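Local coordinates for protein alginate lyase (Bacteroides ovatus, PDB 3NNB) that probably depolymerises alginate by beta-elimination at the glycosidic bonds between its uronic acid units, at residues A[4-8]-A[9-13]; A[154-158]-A[159-163]; A[321-324]-A[325-329]; A[91-95]-A[96-100]; A[140-143]-A[144-148]. All coordinates share one frame; numbering follows the deposited sequence. Where two conformers were deposited one is given.

Contact 1. Residues A[4-8]-A[9-13]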
# COMPACT_ATOMS: atom_id res chain seq x y z
N ALA A 4 -13.66 11.31 10.28
CA ALA A 4 -13.71 11.19 8.80
C ALA A 4 -14.03 9.77 8.38
O ALA A 4 -13.81 8.83 9.14
CB ALA A 4 -12.39 11.63 8.20
N ASN A 5 -14.55 9.59 7.17
CA ASN A 5 -14.84 8.25 6.68
C ASN A 5 -13.62 7.52 6.08
O ASN A 5 -13.57 7.17 4.92
CB ASN A 5 -15.97 8.34 5.69
CG ASN A 5 -16.56 6.99 5.38
OD1 ASN A 5 -16.50 6.05 6.20
ND2 ASN A 5 -17.14 6.88 4.19
N THR A 6 -12.59 7.32 6.91
CA THR A 6 -11.39 6.61 6.48
C THR A 6 -11.55 5.09 6.67
O THR A 6 -12.22 4.61 7.61
CB THR A 6 -10.14 7.14 7.18
OG1 THR A 6 -10.25 7.00 8.60
CG2 THR A 6 -9.94 8.65 6.87
N ARG A 7 -10.87 4.34 5.80
CA ARG A 7 -10.99 2.89 5.78
C ARG A 7 -9.73 2.17 6.23
O ARG A 7 -9.79 1.18 6.97
CB ARG A 7 -11.41 2.41 4.38
CG ARG A 7 -12.66 3.06 3.84
CD ARG A 7 -13.88 2.74 4.68
NE ARG A 7 -15.08 3.24 4.00
CZ ARG A 7 -16.34 2.91 4.27
NH1 ARG A 7 -16.64 2.02 5.20
NH2 ARG A 7 -17.32 3.49 3.57
N ILE A 8 -8.58 2.66 5.77
CA ILE A 8 -7.27 2.13 6.17
C ILE A 8 -6.85 2.75 7.50
O ILE A 8 -6.44 2.05 8.43
CB ILE A 8 -6.20 2.45 5.09
CG1 ILE A 8 -6.49 1.65 3.80
CG2 ILE A 8 -4.82 2.17 5.63
CD1 ILE A 8 -6.02 0.24 3.82
N TYR A 9 -6.97 4.07 7.61
CA TYR A 9 -6.68 4.77 8.87
C TYR A 9 -7.88 4.58 9.81
O TYR A 9 -9.00 4.59 9.35
CB TYR A 9 -6.49 6.29 8.65
CG TYR A 9 -5.36 6.73 7.73
CD1 TYR A 9 -4.22 5.99 7.59
CD2 TYR A 9 -5.46 7.93 7.02
CE1 TYR A 9 -3.17 6.42 6.72
CE2 TYR A 9 -4.44 8.37 6.17
CZ TYR A 9 -3.31 7.64 6.05
OH TYR A 9 -2.28 8.09 5.21
N ALA A 10 -7.61 4.40 11.09
CA ALA A 10 -8.64 4.30 12.14
C ALA A 10 -9.16 5.72 12.40
O ALA A 10 -8.42 6.55 12.95
CB ALA A 10 -8.05 3.69 13.41
N ALA A 11 -10.37 6.00 11.93
CA ALA A 11 -10.87 7.37 11.90
C ALA A 11 -10.99 8.03 13.29
O ALA A 11 -10.66 9.21 13.45
CB ALA A 11 -12.25 7.45 11.19
N GLU A 12 -11.55 7.33 14.28
CA GLU A 12 -11.71 7.99 15.58
C GLU A 12 -10.37 8.30 16.23
O GLU A 12 -10.20 9.37 16.82
CB GLU A 12 -12.61 7.14 16.55
CG GLU A 12 -14.02 6.92 16.03
N LYS A 13 -9.43 7.37 16.18
CA LYS A 13 -8.07 7.63 16.66
C LYS A 13 -7.48 8.88 15.99
O LYS A 13 -6.91 9.75 16.65
CB LYS A 13 -7.14 6.43 16.38
CG LYS A 13 -7.26 5.30 17.36
CD LYS A 13 -6.33 4.11 16.93
CE LYS A 13 -6.33 3.06 17.99
NZ LYS A 13 -5.49 3.42 19.14
O HOH W 1 -10.90 11.27 11.46
O HOH W 2 -11.89 4.00 10.43
O HOH W 3 -10.29 1.92 9.64

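Contact 2. Residues A[154-158]-A[159-163]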
# COMPACT_ATOMS: atom_id res chain seq x y z
N GLY A 154 11.95 -8.66 -23.03
CA GLY A 154 12.10 -9.97 -23.62
C GLY A 154 11.11 -11.03 -23.20
O GLY A 154 11.22 -12.17 -23.67
N LYS A 155 10.16 -10.70 -22.30
CA LYS A 155 9.21 -11.66 -21.82
C LYS A 155 7.80 -11.15 -22.01
O LYS A 155 7.55 -9.95 -22.14
CB LYS A 155 9.43 -11.93 -20.33
CG LYS A 155 10.85 -12.48 -20.04
CD LYS A 155 10.99 -13.06 -18.66
CE LYS A 155 10.56 -14.52 -18.59
NZ LYS A 155 11.47 -15.42 -19.35
N ASN A 156 6.89 -12.11 -21.99
CA ASN A 156 5.44 -11.86 -22.01
C ASN A 156 4.96 -11.07 -23.23
O ASN A 156 3.92 -10.40 -23.16
CB ASN A 156 5.02 -11.16 -20.69
CG ASN A 156 5.25 -12.03 -19.46
OD1 ASN A 156 5.26 -13.25 -19.58
ND2 ASN A 156 5.44 -11.42 -18.28
N LYS A 157 5.73 -11.11 -24.31
CA LYS A 157 5.41 -10.44 -25.56
C LYS A 157 5.05 -8.97 -25.37
O LYS A 157 4.12 -8.46 -26.00
CB LYS A 157 4.28 -11.19 -26.28
CG LYS A 157 4.59 -12.68 -26.54
CD LYS A 157 3.39 -13.42 -27.15
CE LYS A 157 3.69 -14.92 -27.32
NZ LYS A 157 2.51 -15.68 -27.88
N GLY A 158 5.81 -8.28 -24.53
CA GLY A 158 5.64 -6.85 -24.34
C GLY A 158 4.45 -6.42 -23.48
O GLY A 158 4.24 -5.22 -23.29
N MSE A 159 3.70 -7.38 -22.98
CA MSE A 159 2.53 -7.16 -22.16
C MSE A 159 2.93 -6.97 -20.70
O MSE A 159 3.97 -7.41 -20.30
CB MSE A 159 1.63 -8.38 -22.34
CG MSE A 159 0.25 -8.29 -21.75
SE MSE A 159 -0.86 -6.97 -22.50
CE MSE A 159 -0.62 -7.19 -24.39
N GLY A 160 2.08 -6.29 -19.93
CA GLY A 160 2.22 -6.32 -18.50
C GLY A 160 1.72 -7.63 -17.94
O GLY A 160 1.40 -8.60 -18.66
N ARG A 161 1.60 -7.69 -16.61
CA ARG A 161 1.21 -8.92 -15.96
C ARG A 161 0.48 -8.60 -14.65
O ARG A 161 0.51 -7.48 -14.18
CB ARG A 161 2.41 -9.84 -15.72
CG ARG A 161 3.43 -9.23 -14.87
CD ARG A 161 4.68 -10.07 -14.70
NE ARG A 161 5.60 -9.31 -13.89
CZ ARG A 161 6.46 -9.83 -13.00
NH1 ARG A 161 6.57 -11.15 -12.87
NH2 ARG A 161 7.22 -9.03 -12.27
N GLY A 162 -0.20 -9.58 -14.09
CA GLY A 162 -0.96 -9.33 -12.88
C GLY A 162 -0.17 -8.61 -11.79
O GLY A 162 -0.71 -7.73 -11.13
N ALA A 163 1.11 -9.03 -11.59
CA ALA A 163 1.99 -8.46 -10.57
C ALA A 163 2.04 -6.95 -10.58
O ALA A 163 2.30 -6.35 -9.57
CB ALA A 163 3.41 -9.05 -10.71
O HOH W 4 6.67 -7.65 -21.01
O HOH W 5 5.13 -8.76 -17.96
O HOH W 6 6.08 -13.13 -15.45

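Contact 3. Residues A[321-324]-A[325-329]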
# COMPACT_ATOMS: atom_id res chain seq x y z
N ILE A 321 11.42 -10.96 16.81
CA ILE A 321 11.55 -9.53 17.01
C ILE A 321 12.50 -9.30 18.16
O ILE A 321 12.31 -9.85 19.26
CB ILE A 321 10.18 -8.83 17.27
CG1 ILE A 321 9.25 -9.05 16.08
CG2 ILE A 321 10.40 -7.34 17.50
CD1 ILE A 321 7.83 -8.49 16.28
N GLY A 322 13.56 -8.56 17.90
CA GLY A 322 14.60 -8.33 18.89
C GLY A 322 15.67 -9.40 19.00
O GLY A 322 16.58 -9.28 19.82
N LYS A 323 15.59 -10.44 18.17
CA LYS A 323 16.57 -11.53 18.12
C LYS A 323 17.46 -11.31 16.93
O LYS A 323 17.01 -10.78 15.92
CB LYS A 323 15.81 -12.84 17.95
CG LYS A 323 16.43 -14.05 18.53
CD LYS A 323 15.50 -15.24 18.46
CE LYS A 323 14.74 -15.47 19.76
NZ LYS A 323 14.14 -16.81 19.80
N PRO A 324 18.75 -11.69 17.01
CA PRO A 324 19.62 -11.42 15.88
C PRO A 324 19.28 -12.22 14.64
O PRO A 324 18.64 -13.29 14.72
CB PRO A 324 21.02 -11.84 16.37
CG PRO A 324 20.86 -12.21 17.76
CD PRO A 324 19.47 -12.24 18.18
N GLN A 325 19.78 -11.75 13.50
CA GLN A 325 19.50 -12.43 12.21
C GLN A 325 19.99 -13.87 12.19
O GLN A 325 19.43 -14.70 11.50
CB GLN A 325 20.05 -11.63 11.01
CG GLN A 325 19.74 -12.33 9.72
CD GLN A 325 19.84 -11.50 8.45
OE1 GLN A 325 20.24 -10.35 8.50
NE2 GLN A 325 19.52 -12.12 7.30
N SER A 326 21.05 -14.16 12.94
CA SER A 326 21.54 -15.53 13.05
C SER A 326 20.48 -16.53 13.41
O SER A 326 20.59 -17.71 13.02
CB SER A 326 22.68 -15.61 14.09
OG SER A 326 22.27 -15.25 15.38
N GLU A 327 19.44 -16.07 14.11
CA GLU A 327 18.44 -16.99 14.66
C GLU A 327 17.24 -17.16 13.71
O GLU A 327 16.39 -18.02 13.94
CB GLU A 327 17.99 -16.51 16.02
CG GLU A 327 19.16 -16.34 17.03
CD GLU A 327 20.07 -17.52 17.04
OE1 GLU A 327 19.64 -18.62 17.51
OE2 GLU A 327 21.21 -17.41 16.53
N TRP A 328 17.15 -16.30 12.70
CA TRP A 328 16.09 -16.34 11.69
C TRP A 328 16.48 -17.36 10.60
O TRP A 328 17.41 -17.14 9.84
CB TRP A 328 15.95 -14.93 11.07
CG TRP A 328 15.08 -14.79 9.89
CD1 TRP A 328 15.49 -14.44 8.64
CD2 TRP A 328 13.66 -14.85 9.85
NE1 TRP A 328 14.41 -14.34 7.80
CE2 TRP A 328 13.26 -14.58 8.51
CE3 TRP A 328 12.67 -15.12 10.79
CZ2 TRP A 328 11.93 -14.60 8.11
CZ3 TRP A 328 11.34 -15.14 10.37
CH2 TRP A 328 10.99 -14.87 9.04
N PRO A 329 15.75 -18.49 10.53
CA PRO A 329 16.16 -19.59 9.68
C PRO A 329 15.63 -19.52 8.23
O PRO A 329 15.37 -20.54 7.62
CB PRO A 329 15.60 -20.80 10.43
CG PRO A 329 14.29 -20.26 11.03
CD PRO A 329 14.58 -18.85 11.38

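Contact 4. Residues A[91-95]-A[96-100]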
# COMPACT_ATOMS: atom_id res chain seq x y z
N PRO A 91 17.77 -0.72 -11.10
CA PRO A 91 17.51 0.72 -11.15
C PRO A 91 16.91 1.21 -12.47
O PRO A 91 16.41 2.33 -12.51
CB PRO A 91 18.88 1.33 -10.88
CG PRO A 91 19.85 0.27 -11.14
CD PRO A 91 19.17 -1.04 -10.84
N GLU A 92 16.99 0.41 -13.54
CA GLU A 92 16.32 0.75 -14.81
C GLU A 92 14.86 1.00 -14.63
O GLU A 92 14.26 1.67 -15.43
CB GLU A 92 16.46 -0.40 -15.84
CG GLU A 92 17.83 -0.54 -16.38
CD GLU A 92 17.87 -1.54 -17.51
OE1 GLU A 92 17.42 -2.68 -17.36
OE2 GLU A 92 18.39 -1.18 -18.56
N LEU A 93 14.27 0.43 -13.60
CA LEU A 93 12.83 0.65 -13.40
C LEU A 93 12.44 2.13 -13.28
O LEU A 93 11.30 2.51 -13.60
CB LEU A 93 12.32 -0.17 -12.23
CG LEU A 93 12.64 0.32 -10.82
CD1 LEU A 93 11.64 1.42 -10.37
CD2 LEU A 93 12.57 -0.89 -9.89
N ASP A 94 13.40 2.96 -12.91
CA ASP A 94 13.18 4.40 -12.71
C ASP A 94 12.87 5.12 -14.01
O ASP A 94 12.33 6.23 -13.97
CB ASP A 94 14.41 5.02 -12.05
CG ASP A 94 14.20 6.47 -11.70
OD1 ASP A 94 13.23 6.73 -10.94
OD2 ASP A 94 14.97 7.34 -12.18
N LYS A 95 13.19 4.51 -15.15
CA LYS A 95 12.95 5.13 -16.46
C LYS A 95 11.47 5.16 -16.83
O LYS A 95 11.05 5.92 -17.72
CB LYS A 95 13.69 4.36 -17.58
CG LYS A 95 15.20 4.38 -17.49
CD LYS A 95 15.80 3.45 -18.61
CE LYS A 95 17.28 3.02 -18.35
NZ LYS A 95 17.62 1.71 -19.06
N LEU A 96 10.68 4.30 -16.20
CA LEU A 96 9.26 4.15 -16.54
C LEU A 96 8.41 4.89 -15.49
O LEU A 96 8.86 5.89 -14.95
CB LEU A 96 8.94 2.68 -16.70
CG LEU A 96 9.79 1.95 -17.75
CD1 LEU A 96 9.34 0.49 -17.91
CD2 LEU A 96 9.70 2.72 -19.10
N ASP A 97 7.17 4.46 -15.25
CA ASP A 97 6.21 5.25 -14.47
C ASP A 97 6.18 5.02 -12.96
O ASP A 97 5.55 5.79 -12.23
CB ASP A 97 4.79 5.01 -15.02
CG ASP A 97 4.59 5.57 -16.42
OD1 ASP A 97 5.25 6.58 -16.74
OD2 ASP A 97 3.75 5.00 -17.16
N ARG A 98 6.78 3.93 -12.49
CA ARG A 98 6.57 3.46 -11.09
C ARG A 98 6.97 4.49 -10.05
O ARG A 98 6.21 4.73 -9.08
CB ARG A 98 7.35 2.17 -10.81
CG ARG A 98 7.27 1.71 -9.38
CD ARG A 98 5.87 1.32 -9.03
NE ARG A 98 5.73 0.87 -7.64
CZ ARG A 98 5.47 1.67 -6.60
NH1 ARG A 98 5.35 2.96 -6.76
NH2 ARG A 98 5.30 1.14 -5.39
N ASN A 99 8.14 5.08 -10.21
CA ASN A 99 8.62 6.07 -9.22
C ASN A 99 7.89 7.39 -9.28
O ASN A 99 7.69 8.02 -8.26
CB ASN A 99 10.15 6.23 -9.29
CG ASN A 99 10.90 4.97 -8.79
OD1 ASN A 99 10.33 4.14 -8.08
ND2 ASN A 99 12.19 4.83 -9.18
N LYS A 100 7.45 7.79 -10.46
CA LYS A 100 6.61 8.98 -10.58
C LYS A 100 5.26 8.75 -9.89
O LYS A 100 4.79 9.62 -9.15
CB LYS A 100 6.39 9.39 -12.04
CG LYS A 100 7.61 9.80 -12.90
CD LYS A 100 8.50 10.78 -12.27
CE LYS A 100 9.47 11.43 -13.33
NZ LYS A 100 8.97 12.79 -13.85
O HOH W 7 9.87 4.61 -12.45

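Contact 5. Residues A[140-143]-A[144-148]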
# COMPACT_ATOMS: atom_id res chain seq x y z
N THR A 140 -2.24 14.92 -19.75
CA THR A 140 -1.24 14.21 -18.95
C THR A 140 -1.78 12.98 -18.18
O THR A 140 -1.01 12.23 -17.57
CB THR A 140 -0.58 15.11 -17.91
OG1 THR A 140 -1.57 15.74 -17.07
CG2 THR A 140 0.33 16.16 -18.58
N LYS A 141 -3.08 12.71 -18.24
CA LYS A 141 -3.65 11.75 -17.32
C LYS A 141 -3.28 10.29 -17.61
O LYS A 141 -3.03 9.89 -18.75
CB LYS A 141 -5.16 11.84 -17.27
CG LYS A 141 -5.83 11.41 -18.55
CD LYS A 141 -7.32 11.53 -18.42
CE LYS A 141 -8.02 11.22 -19.72
NZ LYS A 141 -9.45 11.66 -19.60
N MSE A 142 -3.25 9.52 -16.54
CA MSE A 142 -3.06 8.08 -16.61
C MSE A 142 -4.39 7.40 -16.90
O MSE A 142 -5.37 7.64 -16.22
CB MSE A 142 -2.47 7.54 -15.32
CG MSE A 142 -2.33 6.04 -15.28
SE MSE A 142 -1.61 5.38 -13.61
CE MSE A 142 -2.42 3.62 -13.62
N ASN A 143 -4.44 6.54 -17.92
CA ASN A 143 -5.63 5.72 -18.17
C ASN A 143 -5.90 4.77 -17.00
O ASN A 143 -4.96 4.29 -16.37
CB ASN A 143 -5.53 5.01 -19.50
CG ASN A 143 -5.49 5.95 -20.66
OD1 ASN A 143 -6.10 7.02 -20.61
ND2 ASN A 143 -4.77 5.57 -21.72
N PRO A 144 -7.18 4.48 -16.72
CA PRO A 144 -7.50 3.69 -15.53
C PRO A 144 -7.42 2.17 -15.77
O PRO A 144 -8.43 1.46 -15.71
CB PRO A 144 -8.92 4.15 -15.17
CG PRO A 144 -9.49 4.49 -16.48
CD PRO A 144 -8.39 5.13 -17.27
N HIS A 145 -6.20 1.69 -16.00
CA HIS A 145 -5.89 0.27 -16.14
C HIS A 145 -4.39 0.07 -16.01
O HIS A 145 -3.61 1.00 -16.12
CB HIS A 145 -6.35 -0.27 -17.49
CG HIS A 145 -5.57 0.26 -18.65
ND1 HIS A 145 -4.38 -0.32 -19.08
CD2 HIS A 145 -5.81 1.30 -19.47
CE1 HIS A 145 -3.94 0.35 -20.12
NE2 HIS A 145 -4.77 1.34 -20.37
N LEU A 146 -3.99 -1.18 -15.76
CA LEU A 146 -2.59 -1.54 -15.63
C LEU A 146 -2.27 -2.73 -16.57
O LEU A 146 -1.53 -3.63 -16.22
CB LEU A 146 -2.25 -1.85 -14.15
CG LEU A 146 -2.07 -0.59 -13.28
CD1 LEU A 146 -3.42 -0.20 -12.72
CD2 LEU A 146 -1.09 -0.82 -12.16
N THR A 147 -2.75 -2.66 -17.82
CA THR A 147 -2.40 -3.66 -18.82
C THR A 147 -0.90 -3.78 -19.02
O THR A 147 -0.40 -4.89 -19.30
CB THR A 147 -3.15 -3.37 -20.15
OG1 THR A 147 -4.54 -3.38 -19.86
CG2 THR A 147 -2.81 -4.44 -21.23
N TYR A 148 -0.16 -2.68 -18.83
CA TYR A 148 1.28 -2.67 -19.04
C TYR A 148 2.07 -2.49 -17.75
O TYR A 148 3.18 -2.01 -17.76
CB TYR A 148 1.67 -1.68 -20.14
CG TYR A 148 1.03 -2.08 -21.47
CD1 TYR A 148 1.63 -3.06 -22.26
CD2 TYR A 148 -0.19 -1.55 -21.88
CE1 TYR A 148 1.02 -3.48 -23.45
CE2 TYR A 148 -0.79 -1.98 -23.04
CZ TYR A 148 -0.16 -2.93 -23.85
OH TYR A 148 -0.78 -3.37 -25.04
O HOH W 8 -2.89 3.12 -17.71

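Contact 1. Residues A[4-8]-A[9-13]
Thr-6 and Ala-11 face each other where the N-terminal tail turns back on itself to enter helix 11-19, with Ala-10 in the N-cap position just before the first turn. The polar grip here is the Thr-6 hydroxyl. Its OG1 donates to Tyr-9 O at 2.8 Å, coming in well above the carbonyl plane (56° out of it). Standing between its own backbone N and carbonyl carbon (chi1 60°), OG1 points back across the bend, and the same atom lies 3.3 Å from Ala-11 CB. That methyl therefore fits against the threonine at the mouth of the helix.

The family belongs to the six-hairpin clan, whose members are built from helical hairpins, and this bend delivers the chain into the earliest helix of the protein. Asp-176 of helix 171-180 holds the bend through its backbone N-H groups: OD1 takes that of Arg-7, while OD2 takes those of Ile-8 and Tyr-9. The Tyr-9 ring swings away from the bend toward helix 98-118, and its hydroxyl is hydrogen-bonded to Glu-173.

Three waters link the two arms of the bend. One molecule accepts from Ala-4 N at 3.0 Å and donates to Ala-11 O at 2.9 Å, tying the tail to the first helical turn. A second accepts from Ala-11 N at 2.9 Å and also lies beside Thr-6 O, giving an N-H at the start of the helix a partner. A third sits between Arg-7 O, at 2.8 Å, and Tyr-9 O.

Contact 2. Residues A[154-158]-A[159-163]
Asn-156 and Met-159 close a type I' beta turn, with Lys-157 and Gly-158 at its two corners, in the surface loop between strand 148-151 and helix 171-180. The backbone bond comes first: Met-159 N donates to Asn-156 O at 3.0 Å with an N-H...O angle of 160°. All three residues from Asn-156 to Gly-158 have positive phi, unusual for a lysine, readily taken by asparagine and favoured by glycine. A weak bond from Gly-158 N to Lys-155 O continues the same left-handed winding one residue earlier.

Water makes up the second group of interactions. Met-159 O, on the exit side of the turn, faces two molecules. One lies between it and Lys-155 O, 2.7 Å from that carbonyl oxygen. The other donates to Met-159 O at 2.9 Å and accepts from Asn-156 ND2 at 2.7 Å, so the amide side chain is tied to the backbone beyond the turn. A further water accepts from Arg-161 NH1 at 3.3 Å and weakly from the same Asn-156 amide.

Direct side-chain packing is light. The Arg-161 chain sets out with CG over its own backbone, flanked by N and C (chi1 60°), then runs extended, passing the Asn-156 amide with the two flat groups 35° apart. Its far end has other partners: NH2 bonds to a citrate, probably from the crystallisation liquor, and weakly to Gln-150 OE1. Ala-163 CB covers one face of the guanidinium, and Arg-161 CD approaches Asn-156 ND2 to 3.9 Å.

Contact 3. Residues A[321-324]-A[325-329]
Pro-324 and Glu-327 are joined by the tight part of this contact, the opening turn of the short 3-10 segment 325-327 in the connection from helix 310-317 to helix 336-351. Glu-327 N donates to Pro-324 O at 3.0 Å, a bond nearly straight at the hydrogen, 164°. The next bond of the same kind follows at once, Trp-328 N to Gln-325 O at 3.0 Å, and the chain is wound up over five residues, Pro-324 to Trp-328. On the inner side Trp-328 carries the segment into the protein. Its indole meets Tyr-320 and Tyr-330 edge-to-face and touches helix 274-293, while Gln-325 NE2 is bonded to Gln-332 O.

The outer side is looser, and its residues are exposed. Lys-323 lays its aliphatic part across that of Glu-327 at about a right angle, CD coming to 3.7 Å from Glu-327 CB. A bend at chi3 (-97°) then takes the ammonium elsewhere, and NZ remains 6.2 Å from Glu-327 OE1, too far for a salt bridge. The carboxylate turns instead to its neighbour in sequence: Ser-326 OG donates to Glu-327 OE2 at 2.7 Å, where OE2 accepts with its anti lone pair, the one away from the other oxygen. The Ser-326 hydroxyl also rests beside the proline ring, its OG 3.8 Å from Pro-324 CB.

The chemistry implies a turn held by backbone bonds and a buried tryptophan. The lysine offers the glutamate mainly hydrocarbon contact and a distant opposite charge, which would probably stabilise the carboxylate only modestly.

Contact 4. Residues A[91-95]-A[96-100]
Leu-96 N reaches back to Leu-93 O at 3.2 Å, the last of three consecutive i to i+3 bonds that wind the 3-10 segment 91-95 before the chain extends at Leu-96 and runs into helix 98-118. A water spans the junction, donating to Leu-93 O at 2.8 Å and accepting from Asn-99 N at 2.9 Å, with a weak bond to Leu-96 O.

Among the side chains, Asp-94 and Asn-99 make the main link. With Asp-94 CG opposite its own backbone N across the CA-CB bond (chi1 -174°), the carboxylate leans over to the helix. Asn-99 ND2 donates to OD1 of Asp-94 at 2.8 Å, almost straight at 173°. The oxygen lies in the amide plane but is approached on its anti side, and the two planes stand 39° apart. Leu-93 backs the same amide, its CD1 3.7 Å from Asn-99 ND2. With an alanine here in place of Asn-99, the Asp-94 carboxylate would probably lose its amide mate and become freer to turn, and Leu-93 CD1 would lose a neighbour.

Leu-96 instead packs on Met-64 and Met-66 of strand 64-66. On the far side of the segment, Lys-95 NZ makes a salt bridge with Glu-92 OE2. Through its bond to Asn-99, Asp-94 places a negative charge near the start of helix 98-118, an arrangement likely to be favourable with the helix dipole.

Contact 5. Residues A[140-143]-A[144-148]
Asn-143 and His-145 flank an inverse gamma turn centred on Pro-144, on the way from helix 121-136 to strand 148-151. His-145 N donates to Asn-143 O at 2.9 Å, with the bent angle of 145° expected of so small a ring. From CB of His-145, a chi1 of 69° tucks CG over the backbone, which folds the imidazole back alongside Asn-143. CD2 comes to 3.7 Å from Asn-143 CB, and NE2 passes the same carbon before bonding to Asp-62 OD1, an oxygen that Asn-143 ND2 also uses. Round the other edge, ND1 takes the backbone N-H of Thr-147 at 3.1 Å, in the ring plane and nearly straight (165°). The two ring nitrogens thus fix the rotation of the imidazole, and Trp-205 of helix 189-208 meets it as well.

One face of the ring lies over a water that donates to Asn-143 O and to His-145 O, each at 2.7 Å, bridging the ends of the turn. Were His-145 an alanine, Thr-147 N and Asp-62 OD1 would probably each be short of a partner, and this water would lose its ring cover.

Beyond the histidine, selenomethionine Met-142 runs extended toward Leu-146. Its CE lies 3.8 Å from His-145 O, and the same methyl ends 4.0 Å from Leu-146 CD1.

From the N terminus, contact 1 bends the tail into helix 11-19 and leans it on helix 171-180. Contact 4 follows, winding the chain after strand 83-84 into helix 98-118, beside strand 64-66. Contact 5 turns the chain between helix 121-136 and strand 148-151, and contact 2 rounds a surface turn after that strand. Contact 3 comes last, in the connection before helix 336-351. All five are in series; none nests or crosses. Contacts 2 and 5 touch, the backbone at Gly-158 and Gly-160 packing on the Tyr-148 ring. Contact 4 lies on the same side, its centre about 15 Å from that of contact 5, while contact 3 is about 42 Å from contact 5 between centres.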